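Local structure of putidaredoxin reductase (Pseudomonas putida, 1Q1R) at residues N264-N269 with I279-D284; Q291-W296 with A325-W330; R295-E300 with V341-G346; S362-Y365 with R370-A373. The protein probably passes electrons from NADH through its bound FAD to putidaredoxin, the iron-sulfur protein that supplies the cytochrome P450cam monooxygenase. All blocks are in the same frame, centred on the assembly; numbering follows the deposited sequence.

Contact 1: N264-N269 with I279-D284; sequences NGIVIN and IMAVGD. With FAD (flavin-adenine dinucleotide), chain C.
The methyl of Ala-281 is met by the CG2 branches of two isoleucines, Ile-266 and Ile-268, whose side chains both set off toward strand 279-281 while Val-267 between them points away. The CG2 of Ile-268 presses on Ala-281 CB at 3.2 Å, closer than two methyls normally sit; its first torsion (chi1 61°) puts this methyl anti to the carbonyl carbon and CG1 between N and C. Ile-266 brings its CG2 to Ala-281 CB at 3.6 Å. No hydrogen bond links the segments, and the buried Ala-281 O, which faces Ile-268 CD1 at 3.8 Å, finds no polar partner in the model. Strand 279-281 is the edge strand of the parallel five-stranded sheet of the FAD-binding glutathione reductase fold, and the chain runs on from it straight to the cofactor. Asp-284 N donates a nearly straight bond (167°) to FAD O2P at 3.0 Å, and the carboxylate OD1 of Asp-284 accepts the ribityl hydroxyl O3' of FAD at 2.6 Å. Arg-134 forms a salt bridge with the other oxygen, OD2. With an alanine here, the O3' hydroxyl would probably lose its acceptor and Arg-134 its carboxylate partner.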
# COMPACT_ATOMS: atom_id res chain seq x y z
N ASN A 264 4.40 -15.42 3.63
CA ASN A 264 3.58 -14.21 3.65
C ASN A 264 4.30 -13.21 2.76
O ASN A 264 4.56 -12.07 3.16
CB ASN A 264 3.46 -13.63 5.07
CG ASN A 264 2.47 -12.48 5.14
OD1 ASN A 264 2.23 -11.78 4.15
ND2 ASN A 264 1.90 -12.26 6.32
N GLY A 265 4.63 -13.65 1.56
CA GLY A 265 5.33 -12.81 0.61
C GLY A 265 6.47 -13.60 -0.00
O GLY A 265 6.80 -14.68 0.48
N ILE A 266 7.06 -13.07 -1.06
CA ILE A 266 8.17 -13.73 -1.73
C ILE A 266 9.48 -13.27 -1.09
O ILE A 266 9.85 -12.09 -1.17
CB ILE A 266 8.17 -13.40 -3.24
CG1 ILE A 266 6.84 -13.86 -3.86
CG2 ILE A 266 9.35 -14.08 -3.92
CD1 ILE A 266 6.70 -13.54 -5.33
N VAL A 267 10.16 -14.20 -0.42
CA VAL A 267 11.41 -13.90 0.26
C VAL A 267 12.54 -13.51 -0.67
O VAL A 267 12.83 -14.20 -1.65
CB VAL A 267 11.86 -15.12 1.11
CG1 VAL A 267 13.19 -14.82 1.80
CG2 VAL A 267 10.79 -15.45 2.15
N ILE A 268 13.19 -12.38 -0.38
CA ILE A 268 14.31 -11.90 -1.18
C ILE A 268 15.45 -11.49 -0.25
O ILE A 268 15.22 -11.15 0.91
CB ILE A 268 13.91 -10.68 -2.04
CG1 ILE A 268 13.47 -9.52 -1.14
CG2 ILE A 268 12.79 -11.06 -2.98
CD1 ILE A 268 13.34 -8.20 -1.88
N ASN A 269 16.68 -11.52 -0.77
CA ASN A 269 17.84 -11.15 0.03
C ASN A 269 18.26 -9.70 -0.19
O ASN A 269 17.60 -8.96 -0.91
CB ASN A 269 19.03 -12.08 -0.25
CG ASN A 269 19.47 -12.05 -1.70
OD1 ASN A 269 19.37 -11.03 -2.37
ND2 ASN A 269 19.99 -13.18 -2.18
N ILE A 279 16.18 -14.80 -10.34
CA ILE A 279 14.82 -14.31 -10.08
C ILE A 279 14.76 -13.38 -8.87
O ILE A 279 15.17 -13.74 -7.77
CB ILE A 279 13.84 -15.48 -9.82
CG1 ILE A 279 13.89 -16.49 -10.98
CG2 ILE A 279 12.42 -14.95 -9.65
CD1 ILE A 279 13.08 -17.75 -10.72
N MET A 280 14.23 -12.18 -9.09
CA MET A 280 14.09 -11.20 -8.02
C MET A 280 12.60 -10.92 -7.77
O MET A 280 11.76 -11.27 -8.60
CB MET A 280 14.79 -9.89 -8.41
CG MET A 280 16.28 -10.03 -8.70
SD MET A 280 17.07 -8.47 -9.16
CE MET A 280 16.42 -8.21 -10.74
N ALA A 281 12.29 -10.31 -6.63
CA ALA A 281 10.91 -9.95 -6.29
C ALA A 281 10.93 -8.48 -5.88
O ALA A 281 11.96 -7.98 -5.42
CB ALA A 281 10.40 -10.81 -5.15
N VAL A 282 9.80 -7.79 -6.03
CA VAL A 282 9.75 -6.36 -5.71
C VAL A 282 8.32 -5.87 -5.46
O VAL A 282 7.37 -6.37 -6.05
CB VAL A 282 10.35 -5.55 -6.89
CG1 VAL A 282 9.54 -5.79 -8.15
CG2 VAL A 282 10.41 -4.07 -6.55
N GLY A 283 8.18 -4.89 -4.56
CA GLY A 283 6.88 -4.32 -4.27
C GLY A 283 6.08 -4.97 -3.16
O GLY A 283 6.64 -5.56 -2.24
N ASP A 284 4.76 -4.86 -3.25
CA ASP A 284 3.84 -5.42 -2.27
C ASP A 284 4.06 -6.92 -2.01
O ASP A 284 3.76 -7.40 -0.93
CB ASP A 284 2.39 -5.23 -2.72
CG ASP A 284 1.93 -3.78 -2.65
OD1 ASP A 284 2.77 -2.87 -2.48
OD2 ASP A 284 0.71 -3.55 -2.78
PA FAD C . 0.22 -4.22 -7.79
O1A FAD C . -0.77 -5.18 -7.23
O2A FAD C . -0.18 -2.80 -7.95
O5B FAD C . 0.73 -4.74 -9.21
C5B FAD C . 0.94 -6.14 -9.47
C4B FAD C . 0.36 -6.48 -10.86
O4B FAD C . 0.89 -7.77 -11.32
C3B FAD C . -1.16 -6.65 -10.79
O3B FAD C . -1.75 -6.12 -11.99
C2B FAD C . -1.34 -8.15 -10.76
O2B FAD C . -2.61 -8.51 -11.30
C1B FAD C . -0.23 -8.59 -11.69
N9A FAD C . 0.07 -10.05 -11.63
C8A FAD C . 0.17 -10.80 -10.52
N7A FAD C . 0.43 -12.07 -10.87
C5A FAD C . 0.51 -12.11 -12.20
C6A FAD C . 0.75 -13.13 -13.12
N6A FAD C . 0.95 -14.38 -12.70
N1A FAD C . 0.76 -12.84 -14.45
C2A FAD C . 0.54 -11.59 -14.88
N3A FAD C . 0.31 -10.60 -14.01
C4A FAD C . 0.29 -10.83 -12.68
N1 FAD C . 0.46 3.56 -1.07
C2 FAD C . 0.99 4.74 -0.53
O2 FAD C . 2.19 4.81 -0.26
N3 FAD C . 0.15 5.85 -0.32
C4 FAD C . -1.23 5.77 -0.65
O4 FAD C . -1.94 6.76 -0.50
C4X FAD C . -1.76 4.58 -1.18
N5 FAD C . -3.07 4.51 -1.56
C5X FAD C . -3.60 3.40 -2.15
C6 FAD C . -4.96 3.38 -2.54
C7 FAD C . -5.50 2.24 -3.18
C7M FAD C . -6.99 2.24 -3.57
C8 FAD C . -4.68 1.11 -3.42
C8M FAD C . -5.23 -0.13 -4.13
C9 FAD C . -3.33 1.13 -3.03
C9A FAD C . -2.79 2.27 -2.39
N10 FAD C . -1.42 2.32 -2.00
C10 FAD C . -0.91 3.48 -1.40
C1' FAD C . -0.53 1.13 -2.20
C2' FAD C . 0.37 1.34 -3.42
O2' FAD C . -0.43 1.78 -4.53
C3' FAD C . 1.11 0.04 -3.79
O3' FAD C . 1.82 -0.44 -2.64
C4' FAD C . 2.09 0.28 -4.94
O4' FAD C . 1.38 0.76 -6.08
C5' FAD C . 2.86 -1.00 -5.33
O5' FAD C . 2.01 -1.95 -5.99
P FAD C . 2.70 -3.21 -6.74
O1P FAD C . 3.10 -2.78 -8.10
O2P FAD C . 3.75 -3.75 -5.85
O3P FAD C . 1.52 -4.32 -6.82

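Contact 2: Q291-W296 with A325-W330. With FAD (flavin-adenine dinucleotide), chain C.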
# COMPACT_ATOMS: atom_id res chain seq x y z
N GLN A 291 17.24 -4.03 7.82
CA GLN A 291 18.38 -3.95 8.72
C GLN A 291 18.13 -2.85 9.74
O GLN A 291 18.63 -2.90 10.86
CB GLN A 291 19.67 -3.70 7.93
CG GLN A 291 19.58 -2.58 6.91
CD GLN A 291 20.64 -2.70 5.83
OE1 GLN A 291 21.84 -2.71 6.11
NE2 GLN A 291 20.20 -2.79 4.57
N LEU A 292 17.33 -1.87 9.35
CA LEU A 292 16.99 -0.76 10.23
C LEU A 292 16.27 -1.31 11.47
O LEU A 292 16.51 -0.85 12.59
CB LEU A 292 16.11 0.24 9.50
CG LEU A 292 15.79 1.55 10.22
CD1 LEU A 292 17.08 2.25 10.62
CD2 LEU A 292 14.95 2.44 9.30
N TYR A 293 15.39 -2.28 11.27
CA TYR A 293 14.66 -2.87 12.38
C TYR A 293 15.10 -4.31 12.66
O TYR A 293 14.54 -4.99 13.52
CB TYR A 293 13.15 -2.84 12.11
CG TYR A 293 12.60 -1.44 12.00
CD1 TYR A 293 12.66 -0.75 10.79
CD2 TYR A 293 12.08 -0.79 13.11
CE1 TYR A 293 12.21 0.57 10.69
CE2 TYR A 293 11.63 0.52 13.02
CZ TYR A 293 11.70 1.20 11.81
OH TYR A 293 11.27 2.50 11.73
N ASP A 294 16.10 -4.77 11.92
CA ASP A 294 16.63 -6.12 12.08
C ASP A 294 15.52 -7.17 12.12
O ASP A 294 15.40 -7.92 13.10
CB ASP A 294 17.47 -6.21 13.36
CG ASP A 294 18.20 -7.54 13.48
OD1 ASP A 294 18.63 -7.88 14.61
OD2 ASP A 294 18.35 -8.24 12.46
N ARG A 295 14.70 -7.22 11.07
CA ARG A 295 13.64 -8.21 10.98
C ARG A 295 13.04 -8.26 9.58
O ARG A 295 13.19 -7.33 8.79
CB ARG A 295 12.54 -7.94 12.02
CG ARG A 295 11.63 -6.76 11.75
CD ARG A 295 10.37 -6.89 12.62
NE ARG A 295 9.45 -5.76 12.48
CZ ARG A 295 9.61 -4.59 13.07
NH1 ARG A 295 10.66 -4.37 13.87
NH2 ARG A 295 8.72 -3.62 12.88
N TRP A 296 12.36 -9.37 9.28
CA TRP A 296 11.75 -9.56 7.98
C TRP A 296 10.38 -8.92 7.93
O TRP A 296 9.53 -9.16 8.79
CB TRP A 296 11.63 -11.05 7.65
CG TRP A 296 12.95 -11.72 7.57
CD1 TRP A 296 13.71 -12.17 8.62
CD2 TRP A 296 13.72 -11.96 6.39
NE1 TRP A 296 14.90 -12.67 8.17
CE2 TRP A 296 14.94 -12.55 6.80
CE3 TRP A 296 13.51 -11.73 5.03
CZ2 TRP A 296 15.94 -12.92 5.89
CZ3 TRP A 296 14.50 -12.10 4.12
CH2 TRP A 296 15.70 -12.69 4.56
N ALA A 325 16.47 3.26 3.22
CA ALA A 325 15.81 4.41 3.81
C ALA A 325 14.69 3.95 4.73
O ALA A 325 14.16 2.85 4.57
CB ALA A 325 15.25 5.31 2.71
N ALA A 326 14.33 4.78 5.70
CA ALA A 326 13.25 4.43 6.61
C ALA A 326 11.98 4.29 5.78
O ALA A 326 11.75 5.05 4.85
CB ALA A 326 13.07 5.53 7.66
N PRO A 327 11.15 3.28 6.09
CA PRO A 327 9.91 3.12 5.31
C PRO A 327 8.90 4.20 5.68
O PRO A 327 8.84 4.65 6.83
CB PRO A 327 9.44 1.73 5.71
CG PRO A 327 9.90 1.62 7.14
CD PRO A 327 11.30 2.20 7.07
N TRP A 328 8.11 4.63 4.70
CA TRP A 328 7.09 5.64 4.96
C TRP A 328 5.95 5.55 3.96
O TRP A 328 6.06 4.88 2.93
CB TRP A 328 7.69 7.06 4.93
CG TRP A 328 8.11 7.55 3.57
CD1 TRP A 328 9.29 7.28 2.94
CD2 TRP A 328 7.37 8.41 2.69
NE1 TRP A 328 9.33 7.92 1.72
CE2 TRP A 328 8.16 8.61 1.54
CE3 TRP A 328 6.10 9.02 2.77
CZ2 TRP A 328 7.73 9.41 0.47
CZ3 TRP A 328 5.68 9.81 1.70
CH2 TRP A 328 6.49 9.99 0.57
N PHE A 329 4.85 6.21 4.30
CA PHE A 329 3.69 6.23 3.43
C PHE A 329 2.80 7.38 3.88
O PHE A 329 3.09 8.04 4.88
CB PHE A 329 2.95 4.89 3.46
CG PHE A 329 2.13 4.66 4.69
CD1 PHE A 329 0.78 5.02 4.72
CD2 PHE A 329 2.69 4.07 5.82
CE1 PHE A 329 0.01 4.79 5.86
CE2 PHE A 329 1.93 3.84 6.96
CZ PHE A 329 0.58 4.20 6.98
N TRP A 330 1.74 7.63 3.13
CA TRP A 330 0.84 8.72 3.46
C TRP A 330 -0.60 8.31 3.23
O TRP A 330 -0.88 7.26 2.65
CB TRP A 330 1.17 9.95 2.60
CG TRP A 330 0.66 9.88 1.17
CD1 TRP A 330 -0.49 10.43 0.69
CD2 TRP A 330 1.29 9.22 0.07
NE1 TRP A 330 -0.62 10.16 -0.66
CE2 TRP A 330 0.46 9.42 -1.06
CE3 TRP A 330 2.48 8.49 -0.08
CZ2 TRP A 330 0.78 8.91 -2.33
CZ3 TRP A 330 2.79 7.98 -1.34
CH2 TRP A 330 1.94 8.19 -2.45
PA FAD C . 0.22 -4.22 -7.79
O1A FAD C . -0.77 -5.18 -7.23
O2A FAD C . -0.18 -2.80 -7.95
O5B FAD C . 0.73 -4.74 -9.21
C5B FAD C . 0.94 -6.14 -9.47
C4B FAD C . 0.36 -6.48 -10.86
O4B FAD C . 0.89 -7.77 -11.32
C3B FAD C . -1.16 -6.65 -10.79
O3B FAD C . -1.75 -6.12 -11.99
C2B FAD C . -1.34 -8.15 -10.76
O2B FAD C . -2.61 -8.51 -11.30
C1B FAD C . -0.23 -8.59 -11.69
N9A FAD C . 0.07 -10.05 -11.63
C8A FAD C . 0.17 -10.80 -10.52
N7A FAD C . 0.43 -12.07 -10.87
C5A FAD C . 0.51 -12.11 -12.20
C6A FAD C . 0.75 -13.13 -13.12
N6A FAD C . 0.95 -14.38 -12.70
N1A FAD C . 0.76 -12.84 -14.45
C2A FAD C . 0.54 -11.59 -14.88
N3A FAD C . 0.31 -10.60 -14.01
C4A FAD C . 0.29 -10.83 -12.68
N1 FAD C . 0.46 3.56 -1.07
C2 FAD C . 0.99 4.74 -0.53
O2 FAD C . 2.19 4.81 -0.26
N3 FAD C . 0.15 5.85 -0.32
C4 FAD C . -1.23 5.77 -0.65
O4 FAD C . -1.94 6.76 -0.50
C4X FAD C . -1.76 4.58 -1.18
N5 FAD C . -3.07 4.51 -1.56
C5X FAD C . -3.60 3.40 -2.15
C6 FAD C . -4.96 3.38 -2.54
C7 FAD C . -5.50 2.24 -3.18
C7M FAD C . -6.99 2.24 -3.57
C8 FAD C . -4.68 1.11 -3.42
C8M FAD C . -5.23 -0.13 -4.13
C9 FAD C . -3.33 1.13 -3.03
C9A FAD C . -2.79 2.27 -2.39
N10 FAD C . -1.42 2.32 -2.00
C10 FAD C . -0.91 3.48 -1.40
C1' FAD C . -0.53 1.13 -2.20
C2' FAD C . 0.37 1.34 -3.42
O2' FAD C . -0.43 1.78 -4.53
C3' FAD C . 1.11 0.04 -3.79
O3' FAD C . 1.82 -0.44 -2.64
C4' FAD C . 2.09 0.28 -4.94
O4' FAD C . 1.38 0.76 -6.08
C5' FAD C . 2.86 -1.00 -5.33
O5' FAD C . 2.01 -1.95 -5.99
P FAD C . 2.70 -3.21 -6.74
O1P FAD C . 3.10 -2.78 -8.10
O2P FAD C . 3.75 -3.75 -5.85
O3P FAD C . 1.52 -4.32 -6.82
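The phenol oxygen of Tyr-293, a residue whose ring borders Pro-327, is gripped from two sources: it donates to Leu-372 O and accepts from the backbone N of Leu-343. Both partners belong to the C-terminal part of the chain, so the buried hydroxyl is satisfied there. Across the contact itself, carbon meets carbon. Pro-327 CD comes to the ring edge of Tyr-293, near the ring plane, 4.1 Å from CE1, and the two side chains cross obliquely. Leu-292, with CG anti to N (chi1 -173°), extends its CD2 methyl to 3.8 Å from Ala-326 CA and to 4.0 Å from Ala-326 CB; Ile-390 of helix 380-391 packs on both Leu-292 and Ala-326. The turn that offers Leu-292 and Tyr-293 ends in a G1 beta bulge, where Asp-294 and Arg-295 together face Ser-290 as strand 295-298 begins. The segments thus join the pyridine nucleotide-disulphide oxidoreductase part of the chain to its C-terminal reductase part. Segment 325-330 then runs on to the flavin. The indole of Trp-330 presents one face to FAD N3, which lies 3.3 Å above its plane and offset toward the rim, while its CZ3 atom is 3.4 Å from FAD O2. Phe-329 CB approaches FAD O2 at 3.8 Å.

Contact 3: R295-E300 with V341-G346; sequences RWVRIE and VGLSEG
Arg-295 starts the segment and reaches across to both Leu-343 and Glu-345. Its CG sits between the backbone N and the carbonyl carbon (chi1 73°) and the chain is extended from there to NE, which carries the guanidinium over to the loop after strand 336-342. The carboxylate of Glu-345 lies stacked over one guanidinium face, the two planes 21° apart. The NE of Arg-295 and OE2 of Glu-345 are 3.8 Å apart, a long salt bridge of charges alone, since no N-H points at the oxygen. In the guanidinium plane, Arg-295 NH2 donates at 2.7 Å to a water that in turn donates to Leu-343 O at 2.7 Å and Glu-345 O at 2.8 Å. The same NH2 lies 3.6 Å from Leu-343 CB. A leucine in place of Arg-295 would probably leave this water without its donor and the Glu-345 carboxylate without its counter-charge. Next, Val-297 meets Leu-343 tip to tip, CG1 to CD1 at 4.1 Å. Arg-298 turns elsewhere, toward the end of its own segment. Ile-299, like Leu-343, packs on Pro-327. Glu-300 closes a salt bridge within the segment: Arg-298 NH1 donates to the anti lone pair of Glu-300 OE2 at 2.7 Å, the oxygen 15° out of the guanidinium plane, while the backbone of Glu-300 touches FAD. Strand 295-298 is an outer strand of a three-stranded mixed sheet, beside strand 286-290, whereas Val-341 of strand 336-342 rests on helix 380-391.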
# COMPACT_ATOMS: atom_id res chain seq x y z
N ARG A 295 14.70 -7.22 11.07
CA ARG A 295 13.64 -8.21 10.98
C ARG A 295 13.04 -8.26 9.58
O ARG A 295 13.19 -7.33 8.79
CB ARG A 295 12.54 -7.94 12.02
CG ARG A 295 11.63 -6.76 11.75
CD ARG A 295 10.37 -6.89 12.62
NE ARG A 295 9.45 -5.76 12.48
CZ ARG A 295 9.61 -4.59 13.07
NH1 ARG A 295 10.66 -4.37 13.87
NH2 ARG A 295 8.72 -3.62 12.88
N TRP A 296 12.36 -9.37 9.28
CA TRP A 296 11.75 -9.56 7.98
C TRP A 296 10.38 -8.92 7.93
O TRP A 296 9.53 -9.16 8.79
CB TRP A 296 11.63 -11.05 7.65
CG TRP A 296 12.95 -11.72 7.57
CD1 TRP A 296 13.71 -12.17 8.62
CD2 TRP A 296 13.72 -11.96 6.39
NE1 TRP A 296 14.90 -12.67 8.17
CE2 TRP A 296 14.94 -12.55 6.80
CE3 TRP A 296 13.51 -11.73 5.03
CZ2 TRP A 296 15.94 -12.92 5.89
CZ3 TRP A 296 14.50 -12.10 4.12
CH2 TRP A 296 15.70 -12.69 4.56
N VAL A 297 10.16 -8.10 6.91
CA VAL A 297 8.88 -7.41 6.75
C VAL A 297 8.45 -7.41 5.29
O VAL A 297 9.25 -7.70 4.40
CB VAL A 297 9.00 -5.93 7.20
CG1 VAL A 297 9.53 -5.85 8.62
CG2 VAL A 297 9.92 -5.17 6.25
N ARG A 298 7.18 -7.10 5.06
CA ARG A 298 6.63 -6.99 3.71
C ARG A 298 5.84 -5.68 3.75
O ARG A 298 4.91 -5.54 4.54
CB ARG A 298 5.70 -8.16 3.36
CG ARG A 298 5.16 -8.07 1.91
CD ARG A 298 4.44 -9.34 1.46
NE ARG A 298 3.26 -9.60 2.27
CZ ARG A 298 2.14 -8.89 2.21
NH1 ARG A 298 2.05 -7.87 1.37
NH2 ARG A 298 1.13 -9.19 3.01
N ILE A 299 6.22 -4.73 2.91
CA ILE A 299 5.56 -3.44 2.93
C ILE A 299 4.72 -3.15 1.69
O ILE A 299 5.15 -3.39 0.57
CB ILE A 299 6.60 -2.31 3.13
CG1 ILE A 299 7.36 -2.55 4.44
CG2 ILE A 299 5.92 -0.94 3.15
CD1 ILE A 299 8.32 -1.45 4.80
N GLU A 300 3.53 -2.61 1.92
CA GLU A 300 2.61 -2.27 0.85
C GLU A 300 2.50 -0.75 0.76
O GLU A 300 1.64 -0.15 1.39
CB GLU A 300 1.22 -2.87 1.14
CG GLU A 300 1.17 -4.40 1.07
CD GLU A 300 -0.05 -5.00 1.77
OE1 GLU A 300 -1.02 -4.26 2.05
OE2 GLU A 300 -0.05 -6.22 2.02
N VAL A 341 6.09 7.65 9.05
CA VAL A 341 7.44 7.16 8.79
C VAL A 341 7.84 6.13 9.84
O VAL A 341 7.55 6.29 11.03
CB VAL A 341 8.49 8.31 8.78
CG1 VAL A 341 8.44 9.07 10.10
CG2 VAL A 341 9.87 7.74 8.55
N GLY A 342 8.50 5.06 9.39
CA GLY A 342 8.93 4.02 10.30
C GLY A 342 7.87 2.98 10.59
O GLY A 342 6.74 3.08 10.10
N LEU A 343 8.24 1.98 11.38
CA LEU A 343 7.33 0.91 11.77
C LEU A 343 7.15 0.96 13.28
O LEU A 343 8.12 0.86 14.03
CB LEU A 343 7.91 -0.45 11.34
CG LEU A 343 8.27 -0.52 9.85
CD1 LEU A 343 8.91 -1.86 9.53
CD2 LEU A 343 7.00 -0.32 9.02
N SER A 344 5.90 1.12 13.71
CA SER A 344 5.57 1.23 15.13
C SER A 344 5.60 -0.07 15.94
O SER A 344 5.61 -0.03 17.18
CB SER A 344 4.18 1.85 15.27
OG SER A 344 3.21 1.08 14.58
N GLU A 345 5.62 -1.20 15.25
CA GLU A 345 5.63 -2.50 15.91
C GLU A 345 6.66 -2.62 17.03
O GLU A 345 7.86 -2.45 16.81
CB GLU A 345 5.86 -3.59 14.85
CG GLU A 345 5.53 -5.01 15.29
CD GLU A 345 6.71 -5.72 15.92
OE1 GLU A 345 7.19 -5.26 16.97
OE2 GLU A 345 7.15 -6.74 15.35
N GLY A 346 6.19 -2.92 18.24
CA GLY A 346 7.09 -3.08 19.37
C GLY A 346 7.29 -1.88 20.27
O GLY A 346 8.15 -1.90 21.15
O HOH W 1 9.18 -1.55 14.54

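Contact 4: S362-Y365 with R370-A373; sequences SVFY and RVLA
Strands 360-367 and 370-377 form a beta hairpin in the C-terminal antiparallel sheet, and the contact lies near its turn, where a classic beta bulge interrupts the ladder. Leu-372 and Ala-373 both face Tyr-365, whose carbonyl O serves two amides: Leu-372 N at 2.7 Å and Ala-373 N at a weak 3.4 Å. In return Tyr-365 N donates to Ala-373 O at 2.8 Å, which makes Tyr-365 and Ala-373 a hydrogen-bonded antiparallel pair. Their side chains leave on the same face of the sheet, CB to CB 4.4 Å apart. With CG anti to the carbonyl carbon (chi1 -66°), the Tyr-365 ring lies so that its edge meets Ala-373 O in the ring plane, CD1 3.5 Å away. Phe-364 turns to the other face, where its ring edge meets Val-371 CG1 at 4.3 Å from CD2; Ser-386 of helix 380-391 touches Phe-364, and Ile-389 and Ile-390 touch Val-371. Within segment 370-373, the guanidinium of Arg-370 has Leu-372 CD2 over the centre of one face, 3.9 Å above the plane. Tyr-365 makes an edge-to-face ring contact with Tyr-347. The short segments lie at 118° between their N-to-C directions, far from the 180° of ideal antiparallel strands. An extra residue on one strand opposite a single residue on the other, with one carbonyl taking both amides, is the signature of a classic bulge in an antiparallel hairpin.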
# COMPACT_ATOMS: atom_id res chain seq x y z
N SER A 362 2.27 15.56 15.92
CA SER A 362 3.14 14.46 15.54
C SER A 362 3.13 13.49 16.71
O SER A 362 3.11 13.90 17.87
CB SER A 362 4.56 14.96 15.30
OG SER A 362 4.60 15.84 14.19
N VAL A 363 3.12 12.20 16.41
CA VAL A 363 3.11 11.18 17.45
C VAL A 363 4.35 10.32 17.30
O VAL A 363 4.57 9.68 16.26
CB VAL A 363 1.85 10.28 17.34
CG1 VAL A 363 1.80 9.30 18.51
CG2 VAL A 363 0.59 11.14 17.34
N PHE A 364 5.18 10.33 18.33
CA PHE A 364 6.42 9.56 18.31
C PHE A 364 6.23 8.21 19.00
O PHE A 364 5.77 8.15 20.14
CB PHE A 364 7.55 10.34 19.00
CG PHE A 364 7.89 11.64 18.32
CD1 PHE A 364 7.12 12.78 18.53
CD2 PHE A 364 8.97 11.71 17.44
CE1 PHE A 364 7.41 13.97 17.86
CE2 PHE A 364 9.27 12.90 16.77
CZ PHE A 364 8.49 14.03 16.98
N TYR A 365 6.59 7.14 18.31
CA TYR A 365 6.49 5.79 18.86
C TYR A 365 7.87 5.36 19.32
O TYR A 365 8.80 5.28 18.51
CB TYR A 365 5.96 4.81 17.81
CG TYR A 365 4.54 5.10 17.38
CD1 TYR A 365 4.23 6.20 16.59
CD2 TYR A 365 3.49 4.27 17.79
CE1 TYR A 365 2.92 6.48 16.22
CE2 TYR A 365 2.18 4.54 17.43
CZ TYR A 365 1.90 5.64 16.64
OH TYR A 365 0.59 5.91 16.29
N ARG A 370 14.51 4.75 22.06
CA ARG A 370 14.68 4.70 20.61
C ARG A 370 13.37 5.01 19.90
O ARG A 370 12.32 4.43 20.22
CB ARG A 370 15.17 3.31 20.18
CG ARG A 370 15.27 3.17 18.67
CD ARG A 370 15.48 1.73 18.24
NE ARG A 370 15.38 1.59 16.79
CZ ARG A 370 15.38 0.43 16.15
NH1 ARG A 370 15.46 -0.71 16.83
NH2 ARG A 370 15.28 0.41 14.82
N VAL A 371 13.42 5.92 18.94
CA VAL A 371 12.24 6.29 18.18
C VAL A 371 12.06 5.28 17.05
O VAL A 371 12.93 5.13 16.20
CB VAL A 371 12.37 7.72 17.58
CG1 VAL A 371 11.13 8.05 16.76
CG2 VAL A 371 12.54 8.74 18.70
N LEU A 372 10.92 4.59 17.05
CA LEU A 372 10.62 3.58 16.04
C LEU A 372 9.90 4.16 14.83
O LEU A 372 10.21 3.82 13.69
CB LEU A 372 9.76 2.46 16.64
CG LEU A 372 10.39 1.59 17.73
CD1 LEU A 372 9.32 0.68 18.32
CD2 LEU A 372 11.53 0.76 17.14
N ALA A 373 8.93 5.03 15.08
CA ALA A 373 8.16 5.63 14.01
C ALA A 373 7.51 6.92 14.46
O ALA A 373 7.44 7.22 15.65
CB ALA A 373 7.09 4.65 13.53

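Overall arrangement
Contacts 1, 2 and 3 lie closest to the cofactor: contacts 1 and 2 both touch FAD, and Glu-300 of contact 3 touches it too. Contacts 2 and 3 have centres about 5 Å apart and share Arg-295 and Trp-296; Pro-327 O to Gly-342 N, at 2.6 Å, joins them as a probable hydrogen bond just ahead of strand 328-333. Contact 1 lies about 15 Å from either centre, yet Arg-298 NH1 reaches Asp-284 O at 2.9 Å, a probable hydrogen bond. The centre of contact 4 is about 13 Å from those of contacts 2 and 3, and Leu-372 CB packs on Leu-343 O of contact 3 at 3.5 Å. From contact 1 to contact 4, nearest atoms remain about 18 Å apart.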